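Local coordinates for protein cytochrome P450 reductase (Amycolatopsis methanolica 239, PDB 5OGX) that passes electrons from NADH through FAD and a [2Fe-2S] cluster to the partner cytochrome P450 that O-demethylates guaiacol and other lignin-derived aromatics, at residues 103-109 and 121-125; 130-136 and 148-154; 164-168 and 177-181. All blocks are in the same frame, centred on the assembly; numbering follows the deposited sequence.

Contact 1 of 3, residues 103-109 and 121-125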
# COMPACT_ATOMS: atom_id res chain seq x y z
N LEU A 103 -10.40 11.64 8.26
CA LEU A 103 -10.74 10.75 9.36
C LEU A 103 -10.68 11.51 10.68
O LEU A 103 -9.86 12.41 10.87
CB LEU A 103 -9.77 9.57 9.43
CG LEU A 103 -9.56 8.82 8.12
CD1 LEU A 103 -8.59 7.66 8.31
CD2 LEU A 103 -10.90 8.35 7.56
N THR A 104 -11.58 11.13 11.59
CA THR A 104 -11.54 11.59 12.98
C THR A 104 -10.93 10.43 13.77
O THR A 104 -11.64 9.55 14.26
CB THR A 104 -12.93 11.97 13.49
OG1 THR A 104 -13.47 13.02 12.66
CG2 THR A 104 -12.85 12.47 14.92
N ALA A 105 -9.60 10.42 13.87
CA ALA A 105 -8.85 9.27 14.34
C ALA A 105 -8.21 9.56 15.69
O ALA A 105 -7.60 10.62 15.87
CB ALA A 105 -7.76 8.87 13.34
N THR A 106 -8.33 8.61 16.63
CA THR A 106 -7.78 8.75 17.97
C THR A 106 -6.92 7.54 18.29
O THR A 106 -7.33 6.40 18.05
CB THR A 106 -8.90 8.89 19.02
OG1 THR A 106 -9.76 9.98 18.67
CG2 THR A 106 -8.31 9.14 20.40
N VAL A 107 -5.72 7.78 18.83
CA VAL A 107 -4.84 6.67 19.17
C VAL A 107 -5.48 5.87 20.30
O VAL A 107 -5.73 6.40 21.39
CB VAL A 107 -3.44 7.16 19.56
CG1 VAL A 107 -2.57 5.97 19.95
CG2 VAL A 107 -2.80 7.94 18.42
N LEU A 108 -5.76 4.60 20.04
CA LEU A 108 -6.24 3.69 21.08
C LEU A 108 -5.10 2.94 21.75
O LEU A 108 -5.17 2.69 22.96
CB LEU A 108 -7.24 2.70 20.50
CG LEU A 108 -8.51 3.32 19.91
CD1 LEU A 108 -9.48 2.23 19.48
CD2 LEU A 108 -9.16 4.29 20.90
N GLU A 109 -4.06 2.60 21.01
CA GLU A 109 -2.92 1.90 21.58
C GLU A 109 -1.70 2.14 20.70
O GLU A 109 -1.82 2.24 19.48
CB GLU A 109 -3.18 0.39 21.69
CG GLU A 109 -1.98 -0.40 22.20
CD GLU A 109 -2.32 -1.83 22.57
OE1 GLU A 109 -3.03 -2.49 21.78
OE2 GLU A 109 -1.89 -2.28 23.65
N LEU A 121 -2.88 1.48 16.88
CA LEU A 121 -4.31 1.28 16.68
C LEU A 121 -4.98 2.64 16.72
O LEU A 121 -4.87 3.36 17.71
CB LEU A 121 -4.90 0.35 17.75
CG LEU A 121 -4.33 -1.06 17.80
CD1 LEU A 121 -5.09 -1.88 18.84
CD2 LEU A 121 -4.37 -1.73 16.43
N LEU A 122 -5.68 2.99 15.64
CA LEU A 122 -6.36 4.27 15.51
C LEU A 122 -7.86 4.04 15.49
O LEU A 122 -8.38 3.40 14.57
CB LEU A 122 -5.93 5.01 14.24
CG LEU A 122 -4.47 5.39 14.04
CD1 LEU A 122 -4.35 6.17 12.73
CD2 LEU A 122 -3.98 6.22 15.23
N GLY A 123 -8.55 4.56 16.51
CA GLY A 123 -10.00 4.44 16.54
C GLY A 123 -10.65 5.55 15.74
O GLY A 123 -10.23 6.70 15.76
N LEU A 124 -11.70 5.18 15.01
CA LEU A 124 -12.40 6.09 14.12
C LEU A 124 -13.78 6.43 14.68
O LEU A 124 -14.44 5.59 15.30
CB LEU A 124 -12.57 5.49 12.73
CG LEU A 124 -11.26 5.19 12.01
CD1 LEU A 124 -11.58 4.68 10.60
CD2 LEU A 124 -10.37 6.42 11.95
N ALA A 125 -14.21 7.67 14.44
CA ALA A 125 -15.55 8.07 14.85
C ALA A 125 -16.63 7.39 14.00
O ALA A 125 -17.73 7.14 14.50
CB ALA A 125 -15.70 9.59 14.77
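Val-107 and Leu-122 meet on the buried side of this antiparallel hairpin, as a non-hydrogen-bonded pair with CA atoms 4.6 Å apart. Their side chains pass each other at a slant: CG2 of Val-107 lies 3.8 Å from CD2 of Leu-122, because CG1 takes the place anti to the backbone N (chi1 178°) and turns CG2 toward Leu-122 on the partner strand. Two residues along, Leu-124 reaches across with the same branch, its CD2 resting 3.8 Å from CB of Ala-105 and also meeting CB of Leu-103. This apolar row continues onto the next strand, 187-194, where Val-107 packs on Val-188 and Leu-103 on Ala-190. The reverse side is more open. There Glu-109 and Leu-121 run alongside each other in the same direction, and the carboxylate atom OE1 of Glu-109 comes to 3.6 Å from CD1 of Leu-121, a contact of a charged tip with a methyl group. Between Val-107 and Glu-109 the register slips by one residue: Leu-108 and Glu-109 both face Leu-121, a classic beta bulge. The evidence is in the backbone, for Leu-121 O accepts from Leu-108 N at 2.8 Å and only weakly from Glu-109 N. The extra residue swings Leu-108 toward the opposite strand, where its CD1 lies over Gly-123 CA at 3.7 Å; a CB on Gly-123 would collide with that methyl. On the regular side of the bulge, Thr-106 and Gly-123 exchange two backbone bonds, N to O at 2.8 Å and O to N at 2.7 Å. The chemistry is thus divided: backbone bonds fix the register, alanine, valine and leucine side chains pack on one face, and the other, with Thr-106, Glu-109 and Leu-121, is partly open to solvent.

Contact 2 of 3, residues 130-136 and 148-154. With FAD (flavin-adenine dinucleotide), chain B.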
# COMPACT_ATOMS: atom_id res chain seq x y z
N PHE A 130 -13.02 0.46 2.93
CA PHE A 130 -11.74 0.27 2.25
C PHE A 130 -11.62 -1.19 1.82
O PHE A 130 -12.39 -2.06 2.26
CB PHE A 130 -10.55 0.64 3.16
CG PHE A 130 -10.47 -0.18 4.43
CD1 PHE A 130 -11.13 0.25 5.57
CD2 PHE A 130 -9.76 -1.38 4.47
CE1 PHE A 130 -11.09 -0.49 6.75
CE2 PHE A 130 -9.72 -2.13 5.66
CZ PHE A 130 -10.39 -1.68 6.79
N GLU A 131 -10.65 -1.45 0.95
CA GLU A 131 -10.24 -2.81 0.59
C GLU A 131 -9.00 -3.16 1.38
O GLU A 131 -8.12 -2.31 1.56
CB GLU A 131 -9.92 -2.92 -0.90
CG GLU A 131 -11.08 -2.57 -1.82
CD GLU A 131 -12.22 -3.56 -1.70
OE1 GLU A 131 -11.95 -4.78 -1.63
OE2 GLU A 131 -13.38 -3.11 -1.65
N ALA A 132 -8.91 -4.41 1.85
CA ALA A 132 -7.69 -4.84 2.54
C ALA A 132 -6.49 -4.63 1.64
O ALA A 132 -6.54 -4.97 0.45
CB ALA A 132 -7.79 -6.31 2.95
N GLY A 133 -5.41 -4.07 2.20
CA GLY A 133 -4.22 -3.73 1.45
C GLY A 133 -4.09 -2.26 1.12
O GLY A 133 -3.00 -1.81 0.73
N GLN A 134 -5.17 -1.50 1.26
CA GLN A 134 -5.08 -0.06 1.07
C GLN A 134 -4.37 0.57 2.25
O GLN A 134 -4.09 -0.08 3.26
CB GLN A 134 -6.48 0.53 0.88
CG GLN A 134 -7.08 0.11 -0.47
CD GLN A 134 -8.27 0.95 -0.83
OE1 GLN A 134 -9.33 0.80 -0.25
NE2 GLN A 134 -8.08 1.88 -1.78
N TYR A 135 -4.06 1.87 2.12
CA TYR A 135 -3.28 2.55 3.14
C TYR A 135 -3.95 3.87 3.51
O TYR A 135 -4.90 4.31 2.86
CB TYR A 135 -1.82 2.78 2.67
CG TYR A 135 -1.61 3.88 1.63
CD1 TYR A 135 -1.40 5.20 2.04
CD2 TYR A 135 -1.56 3.60 0.27
CE1 TYR A 135 -1.19 6.22 1.11
CE2 TYR A 135 -1.35 4.63 -0.68
CZ TYR A 135 -1.14 5.92 -0.23
OH TYR A 135 -0.93 6.96 -1.15
N VAL A 136 -3.44 4.47 4.59
CA VAL A 136 -3.92 5.78 5.02
C VAL A 136 -2.75 6.74 5.08
O VAL A 136 -1.59 6.35 5.23
CB VAL A 136 -4.64 5.73 6.39
CG1 VAL A 136 -5.91 4.90 6.28
CG2 VAL A 136 -3.70 5.20 7.49
N GLN A 148 2.64 7.69 4.50
CA GLN A 148 1.70 6.61 4.22
C GLN A 148 1.96 5.44 5.16
O GLN A 148 3.11 5.04 5.35
CB GLN A 148 1.89 6.13 2.79
CG GLN A 148 1.89 7.24 1.73
CD GLN A 148 3.26 7.88 1.43
OE1 GLN A 148 4.20 7.85 2.24
NE2 GLN A 148 3.37 8.47 0.25
N TYR A 149 0.88 4.82 5.65
CA TYR A 149 0.98 3.60 6.45
C TYR A 149 -0.10 2.64 6.01
O TYR A 149 -1.29 2.99 5.98
CB TYR A 149 0.90 3.91 7.96
CG TYR A 149 2.12 4.69 8.34
CD1 TYR A 149 3.36 4.07 8.41
CD2 TYR A 149 2.08 6.07 8.46
CE1 TYR A 149 4.52 4.80 8.67
CE2 TYR A 149 3.22 6.81 8.72
CZ TYR A 149 4.44 6.17 8.81
OH TYR A 149 5.57 6.91 9.04
N SER A 150 0.31 1.44 5.63
CA SER A 150 -0.61 0.41 5.16
C SER A 150 -1.51 -0.08 6.28
O SER A 150 -1.09 -0.20 7.43
CB SER A 150 0.17 -0.78 4.61
OG SER A 150 1.00 -0.41 3.54
N LEU A 151 -2.75 -0.43 5.92
CA LEU A 151 -3.66 -1.07 6.86
C LEU A 151 -3.36 -2.55 6.92
O LEU A 151 -3.22 -3.22 5.89
CB LEU A 151 -5.11 -0.84 6.43
CG LEU A 151 -5.57 0.63 6.40
CD1 LEU A 151 -7.02 0.69 5.96
CD2 LEU A 151 -5.42 1.28 7.78
N ALA A 152 -3.27 -3.08 8.14
CA ALA A 152 -3.25 -4.53 8.33
C ALA A 152 -4.65 -5.12 8.38
O ALA A 152 -4.80 -6.35 8.46
CB ALA A 152 -2.48 -4.88 9.62
N ASN A 153 -5.67 -4.26 8.34
CA ASN A 153 -7.06 -4.64 8.59
C ASN A 153 -7.66 -5.48 7.48
O ASN A 153 -7.38 -5.29 6.30
CB ASN A 153 -7.94 -3.40 8.68
CG ASN A 153 -7.52 -2.48 9.77
OD1 ASN A 153 -6.39 -1.98 9.79
ND2 ASN A 153 -8.43 -2.22 10.69
N THR A 154 -8.58 -6.36 7.88
CA THR A 154 -9.59 -6.79 6.92
C THR A 154 -10.72 -5.77 6.90
O THR A 154 -10.86 -4.95 7.81
CB THR A 154 -10.12 -8.19 7.26
OG1 THR A 154 -10.49 -8.24 8.64
CG2 THR A 154 -9.04 -9.24 7.01
PA FAD B . 11.97 10.53 6.71
O1A FAD B . 12.14 11.76 7.56
O2A FAD B . 11.12 10.75 5.48
O5B FAD B . 13.43 9.94 6.22
C5B FAD B . 14.56 10.17 7.02
C4B FAD B . 15.81 9.77 6.18
O4B FAD B . 15.87 8.47 6.06
C3B FAD B . 15.68 10.31 4.75
O3B FAD B . 16.91 10.67 4.30
C2B FAD B . 15.10 9.12 3.95
O2B FAD B . 15.42 9.22 2.49
C1B FAD B . 15.64 8.07 4.52
N9A FAD B . 14.73 6.96 4.57
C8A FAD B . 13.39 7.01 4.45
N7A FAD B . 12.92 5.76 4.59
C5A FAD B . 13.97 4.95 4.81
C6A FAD B . 14.04 3.59 5.02
N6A FAD B . 13.14 2.46 5.10
N1A FAD B . 15.22 3.01 5.22
C2A FAD B . 16.35 3.75 5.22
N3A FAD B . 16.29 5.10 5.02
C4A FAD B . 15.09 5.68 4.81
N1 FAD B . 6.32 2.47 6.55
C2 FAD B . 6.00 1.59 7.66
O2 FAD B . 6.73 1.52 8.59
N3 FAD B . 4.75 0.81 7.63
C4 FAD B . 3.84 0.85 6.54
O4 FAD B . 2.85 0.19 6.54
C4X FAD B . 4.20 1.74 5.39
N5 FAD B . 3.29 1.83 4.29
C5X FAD B . 3.67 2.70 3.18
C6 FAD B . 2.82 2.74 2.07
C7 FAD B . 3.19 3.57 1.01
C7M FAD B . 2.14 3.51 -0.09
C8 FAD B . 4.36 4.33 1.06
C8M FAD B . 4.67 5.22 -0.13
C9 FAD B . 5.21 4.28 2.16
C9A FAD B . 4.86 3.45 3.21
N10 FAD B . 5.77 3.40 4.37
C10 FAD B . 5.42 2.53 5.43
C1' FAD B . 6.97 4.25 4.44
C2' FAD B . 6.47 5.45 5.35
O2' FAD B . 5.42 6.22 4.77
C3' FAD B . 7.57 6.46 5.73
O3' FAD B . 8.27 6.80 4.56
C4' FAD B . 8.55 5.87 6.76
O4' FAD B . 7.87 5.59 7.95
C5' FAD B . 9.71 6.85 7.06
O5' FAD B . 9.17 8.14 7.29
P FAD B . 9.97 9.16 8.29
O1P FAD B . 9.26 10.49 8.24
O2P FAD B . 10.16 8.55 9.66
O3P FAD B . 11.47 9.28 7.63
O HOH W 1 -5.25 -4.74 4.94
O HOH W 2 -0.63 -0.48 1.39
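Leu-151 sets its CD1 methyl over the face of the Phe-130 ring, the two side chains coming from opposite directions. The methyl lies 3.8 Å from the ring centroid and 13° off the normal, a CH-pi contact, while CD2, the other branch, turns to Val-136 CG1. At the far end of the ring, CZ of Phe-130 is 3.5 Å from CB of Asn-153, whose amide plane stands almost perpendicular to the ring. That amide is itself tied down by Val-160, Glu-157 and Glu-162. Near the flavin the packing is just as close: Tyr-135 and Gln-148 run side by side, CE1 of the tyrosine 3.3 Å from CG of the glutamine, and the FAD methyl C7M sits over one face of the tyrosine ring. Gln-148 bends at chi2 (89°), which lays its CD near the flavin methyl C8M and sends NE2 to Cys-37 O and Gln-39. Three backbone bonds, from Leu-151 N to Gln-134 O and both ways between Val-136 and Tyr-149, align the chains here.

The looser part lies at the type II turn 131-134, where direct contact is sparse, Ala-132 CB resting on Asn-153 O, and waters bridge the chains. One water accepts from Gly-133 N and donates to the carbonyls of Leu-151 and Asn-153; a second joins Gly-133 O to Ser-150 OG. Glu-131 points away from the other segment.

From the end of the outer strand, Ser-150 N gives a bond of 3.0 Å to FAD O4, and Tyr-149 OH pairs with the ribityl O4' at 2.9 Å. This strand forms one wall of the flavin site in the antiparallel barrel of the ferredoxin-NADP+ reductase family, and Arg-147 to Ser-150 fit that family's RxYS motif.

Contact 3 of 3, residues 164-168 and 177-181. With FAD (flavin-adenine dinucleotide), chain B.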
# COMPACT_ATOMS: atom_id res chain seq x y z
N HIS A 164 1.50 -1.00 11.20
CA HIS A 164 2.79 -1.54 11.65
C HIS A 164 3.87 -0.58 11.18
O HIS A 164 4.08 -0.43 9.98
CB HIS A 164 3.06 -2.94 11.07
CG HIS A 164 1.99 -3.94 11.37
ND1 HIS A 164 1.99 -5.20 10.80
CD2 HIS A 164 0.90 -3.88 12.16
CE1 HIS A 164 0.94 -5.87 11.24
NE2 HIS A 164 0.26 -5.10 12.07
N VAL A 165 4.56 0.05 12.13
CA VAL A 165 5.47 1.15 11.83
C VAL A 165 6.90 0.74 12.15
O VAL A 165 7.19 0.34 13.28
CB VAL A 165 5.08 2.41 12.63
CG1 VAL A 165 5.96 3.59 12.20
CG2 VAL A 165 3.61 2.72 12.43
N ARG A 166 7.78 0.87 11.17
CA ARG A 166 9.21 0.63 11.38
C ARG A 166 9.93 1.95 11.65
O ARG A 166 9.74 2.93 10.91
CB ARG A 166 9.82 -0.07 10.17
CG ARG A 166 11.31 -0.27 10.29
CD ARG A 166 11.67 -1.65 10.83
NE ARG A 166 13.11 -1.82 10.92
CZ ARG A 166 13.91 -2.07 9.89
NH1 ARG A 166 15.21 -2.21 10.07
NH2 ARG A 166 13.39 -2.20 8.67
N ARG A 167 10.74 1.98 12.71
CA ARG A 167 11.50 3.18 13.04
C ARG A 167 12.60 3.41 12.02
O ARG A 167 13.42 2.53 11.77
CB ARG A 167 12.10 3.05 14.45
CG ARG A 167 12.60 4.38 15.04
CD ARG A 167 13.19 4.18 16.45
NE ARG A 167 14.38 3.33 16.41
CZ ARG A 167 15.61 3.77 16.16
NH1 ARG A 167 15.84 5.06 15.94
NH2 ARG A 167 16.62 2.91 16.13
N VAL A 168 12.63 4.60 11.45
CA VAL A 168 13.71 5.02 10.55
C VAL A 168 14.59 6.01 11.31
O VAL A 168 14.10 7.06 11.74
CB VAL A 168 13.16 5.64 9.26
CG1 VAL A 168 14.29 6.21 8.42
CG2 VAL A 168 12.34 4.60 8.47
N TRP A 177 8.24 11.10 16.09
CA TRP A 177 6.86 11.21 16.53
C TRP A 177 6.25 9.86 16.91
O TRP A 177 5.89 9.66 18.08
CB TRP A 177 6.02 11.89 15.45
CG TRP A 177 4.53 11.85 15.65
CD1 TRP A 177 3.85 12.15 16.80
CD2 TRP A 177 3.55 11.51 14.67
NE1 TRP A 177 2.49 12.00 16.58
CE2 TRP A 177 2.28 11.61 15.29
CE3 TRP A 177 3.61 11.12 13.32
CZ2 TRP A 177 1.09 11.33 14.61
CZ3 TRP A 177 2.42 10.85 12.65
CH2 TRP A 177 1.18 10.96 13.29
N LEU A 178 6.12 8.93 15.95
CA LEU A 178 5.44 7.68 16.25
C LEU A 178 6.21 6.84 17.27
O LEU A 178 5.61 6.02 17.97
CB LEU A 178 5.20 6.88 14.97
CG LEU A 178 4.31 7.61 13.96
CD1 LEU A 178 4.38 6.95 12.59
CD2 LEU A 178 2.87 7.67 14.46
N PHE A 179 7.52 7.03 17.36
CA PHE A 179 8.34 6.35 18.36
C PHE A 179 8.74 7.27 19.51
O PHE A 179 9.42 6.82 20.44
CB PHE A 179 9.60 5.78 17.70
CG PHE A 179 9.36 4.50 16.96
CD1 PHE A 179 8.73 4.51 15.72
CD2 PHE A 179 9.74 3.29 17.52
CE1 PHE A 179 8.50 3.32 15.04
CE2 PHE A 179 9.50 2.10 16.85
CZ PHE A 179 8.88 2.12 15.61
N ASP A 180 8.32 8.54 19.47
CA ASP A 180 8.77 9.49 20.48
C ASP A 180 7.71 10.59 20.62
O ASP A 180 7.82 11.68 20.06
CB ASP A 180 10.13 10.10 20.13
CG ASP A 180 10.53 11.19 21.09
OD1 ASP A 180 10.10 11.11 22.26
OD2 ASP A 180 11.25 12.12 20.67
N GLY A 181 6.67 10.29 21.39
CA GLY A 181 5.65 11.30 21.62
C GLY A 181 4.22 10.83 21.47
O GLY A 181 3.36 11.19 22.27
PA FAD B . 11.97 10.53 6.71
O1A FAD B . 12.14 11.76 7.56
O2A FAD B . 11.12 10.75 5.48
O5B FAD B . 13.43 9.94 6.22
C5B FAD B . 14.56 10.17 7.02
C4B FAD B . 15.81 9.77 6.18
O4B FAD B . 15.87 8.47 6.06
C3B FAD B . 15.68 10.31 4.75
O3B FAD B . 16.91 10.67 4.30
C2B FAD B . 15.10 9.12 3.95
O2B FAD B . 15.42 9.22 2.49
C1B FAD B . 15.64 8.07 4.52
N9A FAD B . 14.73 6.96 4.57
C8A FAD B . 13.39 7.01 4.45
N7A FAD B . 12.92 5.76 4.59
C5A FAD B . 13.97 4.95 4.81
C6A FAD B . 14.04 3.59 5.02
N6A FAD B . 13.14 2.46 5.10
N1A FAD B . 15.22 3.01 5.22
C2A FAD B . 16.35 3.75 5.22
N3A FAD B . 16.29 5.10 5.02
C4A FAD B . 15.09 5.68 4.81
N1 FAD B . 6.32 2.47 6.55
C2 FAD B . 6.00 1.59 7.66
O2 FAD B . 6.73 1.52 8.59
N3 FAD B . 4.75 0.81 7.63
C4 FAD B . 3.84 0.85 6.54
O4 FAD B . 2.85 0.19 6.54
C4X FAD B . 4.20 1.74 5.39
N5 FAD B . 3.29 1.83 4.29
C5X FAD B . 3.67 2.70 3.18
C6 FAD B . 2.82 2.74 2.07
C7 FAD B . 3.19 3.57 1.01
C7M FAD B . 2.14 3.51 -0.09
C8 FAD B . 4.36 4.33 1.06
C8M FAD B . 4.67 5.22 -0.13
C9 FAD B . 5.21 4.28 2.16
C9A FAD B . 4.86 3.45 3.21
N10 FAD B . 5.77 3.40 4.37
C10 FAD B . 5.42 2.53 5.43
C1' FAD B . 6.97 4.25 4.44
C2' FAD B . 6.47 5.45 5.35
O2' FAD B . 5.42 6.22 4.77
C3' FAD B . 7.57 6.46 5.73
O3' FAD B . 8.27 6.80 4.56
C4' FAD B . 8.55 5.87 6.76
O4' FAD B . 7.87 5.59 7.95
C5' FAD B . 9.71 6.85 7.06
O5' FAD B . 9.17 8.14 7.29
P FAD B . 9.97 9.16 8.29
O1P FAD B . 9.26 10.49 8.24
O2P FAD B . 10.16 8.55 9.66
O3P FAD B . 11.47 9.28 7.63
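Arg-167 lies across the ring of Phe-179, and its aliphatic part can be followed atom by atom. CB stands over the centre of one ring face, 3.5 Å from the centroid and 10° off the normal, a CH-pi contact. CG, held anti to the backbone N (chi1 -165°), advances over the ring toward its root, reaching 3.8 Å from CG of Phe-179. CD carries on to 3.7 Å from CD2 of Phe-179. A bend at the third torsion then carries the guanidinium off the ring, with its plane turned 73° from the ring's. It is engaged instead by acids outside the two segments, NH1 in a salt bridge with Asp-175 and NE in another with Asp-116.

The ring also meets the strand at its edge, where CZ of Phe-179 lies 3.4 Å from the carbonyl O of Val-165, near the ring plane. CG1 of Val-165 touches both CE1 of Phe-179 and, at 3.7 Å, CD1 of Leu-178, whose side chain crosses it at about a right angle. Putting an alanine at Phe-179 takes away the ring, and the methylenes of Arg-167 would probably lose their packing surface and be freer to move, with a gap opening beside Val-165.

The same strand faces the flavin with its backbone. His-164 O accepts from FAD N3 at 2.7 Å, and Arg-166 N donates to FAD O2 at 2.9 Å, a matched pair of bonds that reads the pyrimidine edge of the isoalloxazine. Across the two segments the contact is therefore mainly apolar, with one carbonyl oxygen at the ring's edge; the arginine's charge is carried past the ring to its carboxylate partners, while His-164 O and Arg-166 N bind the cofactor.

In the fold
All three contacts belong to the FAD-binding domain and reach one antiparallel six-stranded sheet. Contact 1 is the hairpin of its neighbouring strands 101-114 and 117-124; strand 160-166 of contact 3 lies next to the latter, while 146-150 of contact 2 is at the other end of the strand order. Contacts 2 and 3 nevertheless touch, Tyr-149 OH lying 3.7 Å from Leu-178 CD1, and both hold the flavin. Contact 1 stays back from it, with the side chain of Leu-122 about 11 Å from FAD. On the side of the chain's own [2Fe-2S] cluster, the side chain of Tyr-135 in contact 2 comes about 6 Å from it.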